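Local structure of cobalamin (Vitamin B12) biosynthesis CbiX protein (Marinobacter aquaeolei, 3LYH) at residues B[45-49]-B[50-54]. The protein is probably a metal-binding lyase of the CbiX family, in the chelatase clan, with a presumed role in cobalamin biosynthesis. Residues are numbered along the deposited sequence; the frame is centred on the assembly and turned at random.
Sequences LAEPS and LDTIV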
ATOM      1  N   LEU B  45       6.419  17.004  -3.510  1.00 18.99           N
ATOM      2  CA  LEU B  45       6.395  17.496  -2.112  1.00 20.77           C
ATOM      3  C   LEU B  45       7.512  17.046  -1.147  1.00 23.80           C
ATOM      4  O   LEU B  45       7.626  17.582  -0.030  1.00 27.70           O
ATOM      5  CB  LEU B  45       5.041  17.223  -1.461  1.00 21.15           C
ATOM      6  CG  LEU B  45       3.814  17.781  -2.181  1.00 20.64           C
ATOM      7  CD1 LEU B  45       2.539  17.178  -1.570  1.00 23.75           C
ATOM      8  CD2 LEU B  45       3.779  19.289  -2.153  1.00 23.37           C
ATOM      9  N   ALA B  46       8.311  16.058  -1.532  1.00 20.40           N
ATOM     10  CA  ALA B  46       9.410  15.583  -0.697  1.00 21.13           C
ATOM     11  C   ALA B  46      10.602  15.270  -1.580  1.00 20.80           C
ATOM     12  O   ALA B  46      10.429  14.983  -2.767  1.00 22.27           O
ATOM     13  CB  ALA B  46       8.985  14.337   0.121  1.00 20.47           C
ATOM     14  N   GLU B  47      11.799  15.312  -0.997  1.00 23.40           N
ATOM     15  CA  GLU B  47      13.018  14.926  -1.723  1.00 23.77           C
ATOM     16  C   GLU B  47      13.434  13.540  -1.218  1.00 19.08           C
ATOM     17  O   GLU B  47      13.155  13.168  -0.069  1.00 20.62           O
ATOM     18  CB  GLU B  47      14.170  15.949  -1.610  1.00 26.04           C
ATOM     19  CG  GLU B  47      14.091  17.222  -2.551  1.00 32.03           C
ATOM     20  CD  GLU B  47      14.205  16.993  -4.109  1.00 39.44           C
ATOM     21  OE1 GLU B  47      15.157  16.317  -4.627  1.00 26.21           O
ATOM     22  OE2 GLU B  47      13.340  17.578  -4.828  1.00 41.03           O
ATOM     23  N   PRO B  48      14.087  12.758  -2.079  1.00 19.84           N
ATOM     24  CA  PRO B  48      14.489  13.114  -3.436  1.00 19.23           C
ATOM     25  C   PRO B  48      13.393  12.889  -4.467  1.00 18.68           C
ATOM     26  O   PRO B  48      12.590  11.952  -4.365  1.00 16.58           O
ATOM     27  CB  PRO B  48      15.681  12.198  -3.702  1.00 20.05           C
ATOM     28  CG  PRO B  48      15.368  11.005  -2.907  1.00 19.30           C
ATOM     29  CD  PRO B  48      14.492  11.389  -1.752  1.00 20.43           C
ATOM     30  N   SER B  49      13.363  13.775  -5.456  1.00 19.31           N
ATOM     31  CA  SER B  49      12.463  13.685  -6.578  1.00 20.21           C
ATOM     32  C   SER B  49      12.991  12.620  -7.529  1.00 17.11           C
ATOM     33  O   SER B  49      14.138  12.160  -7.397  1.00 14.99           O
ATOM     34  CB  SER B  49      12.419  15.018  -7.343  1.00 19.63           C
ATOM     35  OG  SER B  49      13.701  15.315  -7.879  1.00 19.32           O
ATOM     36  N   LEU B  50      12.165  12.260  -8.497  1.00 16.65           N
ATOM     37  CA  LEU B  50      12.600  11.356  -9.590  1.00 18.87           C
ATOM     38  C   LEU B  50      13.771  11.938 -10.403  1.00 18.00           C
ATOM     39  O   LEU B  50      14.704  11.222 -10.779  1.00 20.77           O
ATOM     40  CB  LEU B  50      11.399  11.014 -10.476  1.00 19.20           C
ATOM     41  CG  LEU B  50      11.326   9.763 -11.328  1.00 28.20           C
ATOM     42  CD1 LEU B  50      11.406   8.525 -10.472  1.00 25.49           C
ATOM     43  CD2 LEU B  50       9.999   9.776 -12.059  1.00 36.91           C
ATOM     44  N   ASP B  51      13.725  13.251 -10.670  1.00 19.41           N
ATOM     45  CA  ASP B  51      14.810  13.875 -11.387  0.50 19.62           C
ATOM     46  C   ASP B  51      16.121  13.742 -10.618  1.00 18.00           C
ATOM     47  O   ASP B  51      17.136  13.445 -11.229  1.00 21.40           O
ATOM     48  CB  ASP B  51      14.524  15.349 -11.718  0.50 20.09           C
ATOM     49  CG  ASP B  51      15.232  15.788 -12.975  0.50 20.03           C
ATOM     50  OD1 ASP B  51      16.366  16.288 -12.882  0.50 30.35           O
ATOM     51  OD2 ASP B  51      14.657  15.601 -14.059  0.50 28.01           O
ATOM     52  N   THR B  52      16.084  13.931  -9.286  1.00 18.93           N
ATOM     53  CA  THR B  52      17.283  13.844  -8.458  1.00 19.28           C
ATOM     54  C   THR B  52      17.891  12.463  -8.453  1.00 19.18           C
ATOM     55  O   THR B  52      19.101  12.325  -8.558  1.00 18.72           O
ATOM     56  CB  THR B  52      17.002  14.311  -7.005  1.00 19.70           C
ATOM     57  OG1 THR B  52      16.757  15.713  -7.020  1.00 25.41           O
ATOM     58  CG2 THR B  52      18.178  14.003  -6.087  1.00 22.37           C
ATOM     59  N   ILE B  53      17.049  11.436  -8.360  1.00 17.22           N
ATOM     60  CA  ILE B  53      17.544  10.070  -8.418  1.00 15.81           C
ATOM     61  C   ILE B  53      18.099   9.730  -9.806  1.00 15.99           C
ATOM     62  O   ILE B  53      19.144   9.060  -9.937  1.00 16.41           O
ATOM     63  CB  ILE B  53      16.462   9.067  -7.967  1.00 13.61           C
ATOM     64  CG1 ILE B  53      16.058   9.312  -6.514  1.00 16.96           C
ATOM     65  CG2 ILE B  53      16.956   7.596  -8.138  1.00 15.93           C
ATOM     66  CD1 ILE B  53      17.210   9.258  -5.496  1.00 18.68           C
ATOM     67  N   VAL B  54      17.400  10.159 -10.852  1.00 17.94           N
ATOM     68  CA  VAL B  54      17.871   9.856 -12.208  1.00 18.54           C
ATOM     69  C   VAL B  54      19.177  10.594 -12.470  1.00 18.79           C
ATOM     70  O   VAL B  54      20.131  10.001 -12.954  1.00 19.10           O
ATOM     71  CB  VAL B  54      16.803  10.153 -13.294  1.00 19.68           C
ATOM     72  CG1 VAL B  54      17.439  10.066 -14.666  1.00 18.80           C
ATOM     73  CG2 VAL B  54      15.600   9.201 -13.162  1.00 22.70           C
TER
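S49 caps the first turn of helix 50-59 through T52: this is a serine N-cap, reached by the loop that follows strand 38-42. The loop joins an edge strand of the chain's parallel sheet to the helix packed against that sheet.

Polar contacts come first. S49 OG accepts from T52 N at 3.1 Å, with an N-H...O angle of 158°. The serine oxygen sits between its own backbone N and carbonyl carbon (chi1 63°), and this brings it over the helix start. S49 O accepts from I53 N at 3.2 Å, with the donor tilted 20° from the carbonyl plane. One carboxylate oxygen then ties loop to helix. T52 OG1 donates to E47 OE1 at 2.9 Å, on the syn lone pair, and S49 N gives the same oxygen a weak bond. The E47 chain bends at chi2 and folds back over its own loop. In the conformer given, D51 leads away from the loop to a salt bridge with R88 and a hydrogen bond with H93.

The apolar contacts centre on P48. A cis peptide bond precedes this proline, whose CB is directed toward the helix and whose side chain also touches Y42. L50 and I53 are buried, L50 between strand 6-12 and helix 78-93, I53 against strands 6-12 and 38-42. T52 CG2 lies 3.9 Å from P48 CB. I53 CD1 meets the CB-CG edge of the P48 ring, 3.6 Å from CG.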